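Local coordinates for protein putative fructose-bisphosphate aldolase (Coccidioides immitis, PDB 3PM6) that is a putative class II fructose-bisphosphate aldolase, a zinc-binding protein built on a TIM barrel, at residues Lys99-Ser105 against Tyr139-Ile145; Gly169-Thr173 against Pro190-Asn194. One frame throughout, in Å; residues are numbered along the deposited sequence.

Interaction 1: residues Lys99-Ser105 against Tyr139-Ile145; sequences KRAADLS and YCNARGI
Tyr139, Ala102 and Lys99 bury the most surface here, where the C-terminal ends of helices 95-103 and 126-141 lie side by side. Ala102 CA and Cys140 CA come nearest, 5.8 Å apart; Lys99 CA and Tyr139 CA are 7.1 Å apart. Tyr139 takes chi1 t and reaches across. Its OH donates a 2.6 Å hydrogen bond to OD1 of Asp103. Lys99 CG sits over the ring face, 3.8 Å from the centroid, a CH-pi contact; Lys99 NZ adds an off-centre cation-pi contact at 4.1 Å. Ala102 CB meets Tyr139 CE2 at 4.0 Å and Ile145 CD1 at 3.7 Å. On the barrel side, Ala102, Cys140 and Ile145 all touch Ile117 of strand 116-119. Arg143 NE makes a long salt bridge to Asp103 OD1, 3.4 Å, while Arg143 NH1 donates to Tyr139 O at 2.9 Å. Gly144, with positive phi, closes a Schellman motif (Ile145 N to Cys140 O, 2.9 Å) before strand 146-149. This is the packing of neighbouring outer helices in a TIM barrel.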
loop_
_atom_site.group_PDB
_atom_site.type_symbol
_atom_site.label_atom_id
_atom_site.label_comp_id
_atom_site.label_asym_id
_atom_site.label_seq_id
_atom_site.Cartn_x
_atom_site.Cartn_y
_atom_site.Cartn_z
ATOM N N LYS A 99 1.500 18.254 -12.118
ATOM C CA LYS A 99 0.482 18.032 -13.146
ATOM C C LYS A 99 0.200 16.544 -13.256
ATOM O O LYS A 99 -0.943 16.154 -13.387
ATOM C CB LYS A 99 0.957 18.542 -14.487
ATOM C CG LYS A 99 1.221 19.977 -14.504
ATOM C CD LYS A 99 2.266 20.226 -15.586
ATOM C CE LYS A 99 2.446 21.685 -15.767
ATOM N NZ LYS A 99 1.142 22.262 -16.150
ATOM N N ARG A 100 1.240 15.719 -13.169
ATOM C CA ARG A 100 1.048 14.280 -13.252
ATOM C C ARG A 100 0.180 13.795 -12.081
ATOM O O ARG A 100 -0.771 13.001 -12.262
ATOM C CB ARG A 100 2.392 13.558 -13.280
ATOM C CG ARG A 100 2.276 12.026 -13.405
ATOM C CD ARG A 100 3.606 11.304 -13.089
ATOM N NE ARG A 100 3.428 9.851 -13.124
ATOM C CZ ARG A 100 4.419 8.959 -13.119
ATOM N NH1 ARG A 100 4.140 7.668 -13.164
ATOM N NH2 ARG A 100 5.691 9.349 -13.084
ATOM N N ALA A 101 0.481 14.286 -10.883
ATOM C CA ALA A 101 -0.370 13.969 -9.718
ATOM C C ALA A 101 -1.801 14.515 -9.873
ATOM O O ALA A 101 -2.758 13.844 -9.531
ATOM C CB ALA A 101 0.265 14.472 -8.432
ATOM N N ALA A 102 -1.931 15.738 -10.367
ATOM C CA ALA A 102 -3.227 16.411 -10.468
ATOM C C ALA A 102 -4.141 15.736 -11.518
ATOM O O ALA A 102 -5.364 15.743 -11.369
ATOM C CB ALA A 102 -3.041 17.890 -10.787
ATOM N N ASP A 103 -3.517 15.150 -12.555
ATOM C CA ASP A 103 -4.194 14.363 -13.590
ATOM C C ASP A 103 -4.778 13.042 -13.047
ATOM O O ASP A 103 -5.690 12.468 -13.647
ATOM C CB ASP A 103 -3.245 14.079 -14.764
ATOM C CG ASP A 103 -2.881 15.336 -15.562
ATOM O OD1 ASP A 103 -3.546 16.387 -15.440
ATOM O OD2 ASP A 103 -1.907 15.274 -16.331
ATOM N N LEU A 104 -4.275 12.559 -11.917
ATOM C CA LEU A 104 -4.820 11.349 -11.309
ATOM C C LEU A 104 -6.314 11.428 -10.932
ATOM O O LEU A 104 -6.991 10.397 -10.874
ATOM C CB LEU A 104 -3.994 10.929 -10.092
ATOM C CG LEU A 104 -2.598 10.366 -10.390
ATOM C CD1 LEU A 104 -1.770 10.204 -9.107
ATOM C CD2 LEU A 104 -2.697 9.043 -11.140
ATOM N N SER A 105 -6.815 12.639 -10.672
ATOM C CA SER A 105 -8.242 12.872 -10.396
ATOM C C SER A 105 -8.977 13.509 -11.572
ATOM O O SER A 105 -9.303 12.827 -12.547
ATOM C CB SER A 105 -8.436 13.726 -9.136
ATOM O OG SER A 105 -7.393 14.676 -8.949
ATOM N N TYR A 139 -3.831 25.005 -12.465
ATOM C CA TYR A 139 -3.908 23.649 -12.977
ATOM C C TYR A 139 -4.562 22.682 -11.977
ATOM O O TYR A 139 -5.383 21.836 -12.359
ATOM C CB TYR A 139 -2.513 23.176 -13.381
ATOM C CG TYR A 139 -2.495 21.935 -14.235
ATOM C CD1 TYR A 139 -2.364 22.020 -15.646
ATOM C CD2 TYR A 139 -2.601 20.669 -13.645
ATOM C CE1 TYR A 139 -2.344 20.836 -16.446
ATOM C CE2 TYR A 139 -2.577 19.494 -14.414
ATOM C CZ TYR A 139 -2.444 19.578 -15.813
ATOM O OH TYR A 139 -2.427 18.399 -16.548
ATOM N N CYS A 140 -4.196 22.799 -10.705
ATOM C CA CYS A 140 -4.778 21.971 -9.658
ATOM C C CYS A 140 -6.271 22.306 -9.419
ATOM O O CYS A 140 -7.108 21.422 -9.234
ATOM C CB CYS A 140 -3.986 22.166 -8.358
ATOM S SG CYS A 140 -2.286 21.518 -8.396
ATOM N N ASN A 141 -6.570 23.598 -9.343
ATOM C CA ASN A 141 -7.924 24.073 -9.081
ATOM C C ASN A 141 -8.905 23.586 -10.172
ATOM O O ASN A 141 -9.977 23.058 -9.859
ATOM C CB ASN A 141 -7.942 25.601 -9.012
ATOM C CG ASN A 141 -7.379 26.144 -7.709
ATOM O OD1 ASN A 141 -6.924 25.388 -6.832
ATOM N ND2 ASN A 141 -7.416 27.475 -7.564
ATOM N N ALA A 142 -8.508 23.732 -11.434
ATOM C CA ALA A 142 -9.256 23.163 -12.577
ATOM C C ALA A 142 -9.683 21.720 -12.338
ATOM O O ALA A 142 -10.670 21.281 -12.916
ATOM C CB ALA A 142 -8.444 23.247 -13.861
ATOM N N ARG A 143 -8.954 21.002 -11.463
ATOM C CA ARG A 143 -9.204 19.590 -11.283
ATOM C C ARG A 143 -9.784 19.245 -9.913
ATOM O O ARG A 143 -9.805 18.059 -9.506
ATOM C CB ARG A 143 -7.940 18.788 -11.607
ATOM C CG ARG A 143 -7.590 18.847 -13.109
ATOM C CD ARG A 143 -6.095 18.790 -13.403
ATOM N NE ARG A 143 -5.918 18.811 -14.851
ATOM C CZ ARG A 143 -5.889 19.908 -15.611
ATOM N NH1 ARG A 143 -5.975 21.114 -15.070
ATOM N NH2 ARG A 143 -5.784 19.792 -16.937
ATOM N N GLY A 144 -10.270 20.272 -9.222
ATOM C CA GLY A 144 -10.877 20.095 -7.909
ATOM C C GLY A 144 -9.904 20.061 -6.733
ATOM O O GLY A 144 -10.298 19.743 -5.613
ATOM N N ILE A 145 -8.642 20.426 -6.974
ATOM C CA ILE A 145 -7.574 20.152 -6.001
ATOM C C ILE A 145 -7.137 21.410 -5.233
ATOM O O ILE A 145 -6.810 22.409 -5.838
ATOM C CB ILE A 145 -6.383 19.480 -6.718
ATOM C CG1 ILE A 145 -6.836 18.140 -7.339
ATOM C CG2 ILE A 145 -5.175 19.321 -5.769
ATOM C CD1 ILE A 145 -5.770 17.485 -8.271
#

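Interaction 2: residues Gly169-Thr173 against Pro190-Asn194; sequences GVLTT and PAFGN
Two hydrogen bonds join Thr172 to Ala191. Thr172 N donates to Ala191 O at 2.8 Å, nearly straight at 174°, and Ala191 N donates to Thr172 OG1 at 2.9 Å. The pair ties together loops that follow consecutive strands of the TIM barrel, 146-149 and 187-188. Neither segment is a regular strand, though residues 170-172 and 190-191 are extended. The CA atoms of Leu171 and Ala191 lie 4.9 Å apart. Thr172 has chi1 m, and its OG1 is also hydrogen-bonded to Pro151 O. Thr173 then N-caps helix 174-181 through Glu176 N. On the other segment, Gly193 has positive phi, where a CB would jam against the preceding carbonyl O. Asn194 OD1 accepts from Phe192 N at 3.0 Å. Asn194 ND2 bonds the backbone O of His227, a zinc ligand, which links this turn to the metal site. Packing is light. Leu171 (chi1 m, chi2 t) lays CD2 4.1 Å from Phe192 CA and 3.7 Å from Gly193 N. Ala191 CB rests 3.2 Å from Val170 O.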
loop_
_atom_site.group_PDB
_atom_site.type_symbol
_atom_site.label_atom_id
_atom_site.label_comp_id
_atom_site.label_asym_id
_atom_site.label_seq_id
_atom_site.Cartn_x
_atom_site.Cartn_y
_atom_site.Cartn_z
ATOM N N GLY A 169 18.491 29.970 3.629
ATOM C CA GLY A 169 17.196 30.096 4.264
ATOM C C GLY A 169 16.586 31.427 3.898
ATOM O O GLY A 169 17.306 32.431 3.787
ATOM N N VAL A 170 15.284 31.406 3.631
ATOM C CA VAL A 170 14.484 32.632 3.445
ATOM C C VAL A 170 13.271 32.569 4.388
ATOM O O VAL A 170 12.326 31.773 4.183
ATOM C CB VAL A 170 14.008 32.882 1.970
ATOM C CG1 VAL A 170 13.202 34.210 1.855
ATOM C CG2 VAL A 170 15.174 32.905 0.981
ATOM N N LEU A 171 13.325 33.423 5.413
ATOM C CA LEU A 171 12.232 33.658 6.350
ATOM C C LEU A 171 11.026 34.363 5.755
ATOM O O LEU A 171 11.149 35.300 4.963
ATOM C CB LEU A 171 12.743 34.445 7.571
ATOM C CG LEU A 171 13.827 33.752 8.408
ATOM C CD1 LEU A 171 14.253 34.645 9.607
ATOM C CD2 LEU A 171 13.361 32.353 8.895
ATOM N N THR A 172 9.841 33.947 6.175
ATOM C CA THR A 172 8.622 34.473 5.566
ATOM C C THR A 172 8.204 35.798 6.192
ATOM O O THR A 172 8.152 35.908 7.406
ATOM C CB THR A 172 7.463 33.467 5.716
ATOM O OG1 THR A 172 7.770 32.263 4.987
ATOM C CG2 THR A 172 6.199 34.055 5.191
ATOM N N THR A 173 7.890 36.791 5.353
ATOM C CA THR A 173 7.342 38.054 5.823
ATOM C C THR A 173 5.854 38.093 5.543
ATOM O O THR A 173 5.365 37.350 4.687
ATOM C CB THR A 173 8.018 39.269 5.121
ATOM O OG1 THR A 173 7.832 39.171 3.693
ATOM C CG2 THR A 173 9.525 39.304 5.450
ATOM N N PRO A 190 4.683 28.655 6.335
ATOM C CA PRO A 190 5.667 29.718 6.514
ATOM C C PRO A 190 7.018 29.203 6.999
ATOM O O PRO A 190 7.089 28.202 7.703
ATOM C CB PRO A 190 5.013 30.654 7.556
ATOM C CG PRO A 190 3.967 29.756 8.335
ATOM C CD PRO A 190 3.545 28.713 7.291
ATOM N N ALA A 191 8.077 29.900 6.599
ATOM C CA ALA A 191 9.428 29.730 7.147
ATOM C C ALA A 191 9.619 30.737 8.296
ATOM O O ALA A 191 9.628 31.942 8.079
ATOM C CB ALA A 191 10.478 29.949 6.054
ATOM N N PHE A 192 9.751 30.256 9.524
ATOM C CA PHE A 192 9.851 31.183 10.639
ATOM C C PHE A 192 10.816 30.666 11.689
ATOM O O PHE A 192 10.654 30.964 12.857
ATOM C CB PHE A 192 8.459 31.523 11.214
ATOM C CG PHE A 192 7.756 30.360 11.872
ATOM C CD1 PHE A 192 7.168 29.356 11.096
ATOM C CD2 PHE A 192 7.658 30.287 13.276
ATOM C CE1 PHE A 192 6.519 28.279 11.690
ATOM C CE2 PHE A 192 6.981 29.207 13.905
ATOM C CZ PHE A 192 6.423 28.199 13.119
ATOM N N GLY A 193 11.822 29.901 11.250
ATOM C CA GLY A 193 12.837 29.305 12.139
ATOM C C GLY A 193 12.783 27.780 12.166
ATOM O O GLY A 193 13.738 27.112 12.595
ATOM N N ASN A 194 11.667 27.222 11.710
ATOM C CA ASN A 194 11.567 25.781 11.532
ATOM C C ASN A 194 12.519 25.273 10.421
ATOM O O ASN A 194 12.959 26.048 9.558
ATOM C CB ASN A 194 10.125 25.331 11.302
ATOM C CG ASN A 194 9.429 26.103 10.201
ATOM O OD1 ASN A 194 9.787 27.243 9.886
ATOM N ND2 ASN A 194 8.403 25.494 9.625
#

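In the fold
Both contacts join neighbouring parts of one TIM barrel, but they hold different elements. Their centres are 28 Å apart, and their nearest atoms about 18 Å. Interaction 1 pairs two outer helices at their C-terminal ends. It combines a buried apolar side against strand 116-119 with a more exposed edge of charge and aromatic contacts. Interaction 2 joins two loops, and backbone atoms carry much of its bonding. Four of its seven touching residues are buried, against three of eight in interaction 1. It covers less surface, 223 Å² against 360 Å². Interaction 2 lies near the zinc site: the Pro190 side chain is about 10 Å from the ion, and Asn194 bonds the backbone of the zinc ligand His227.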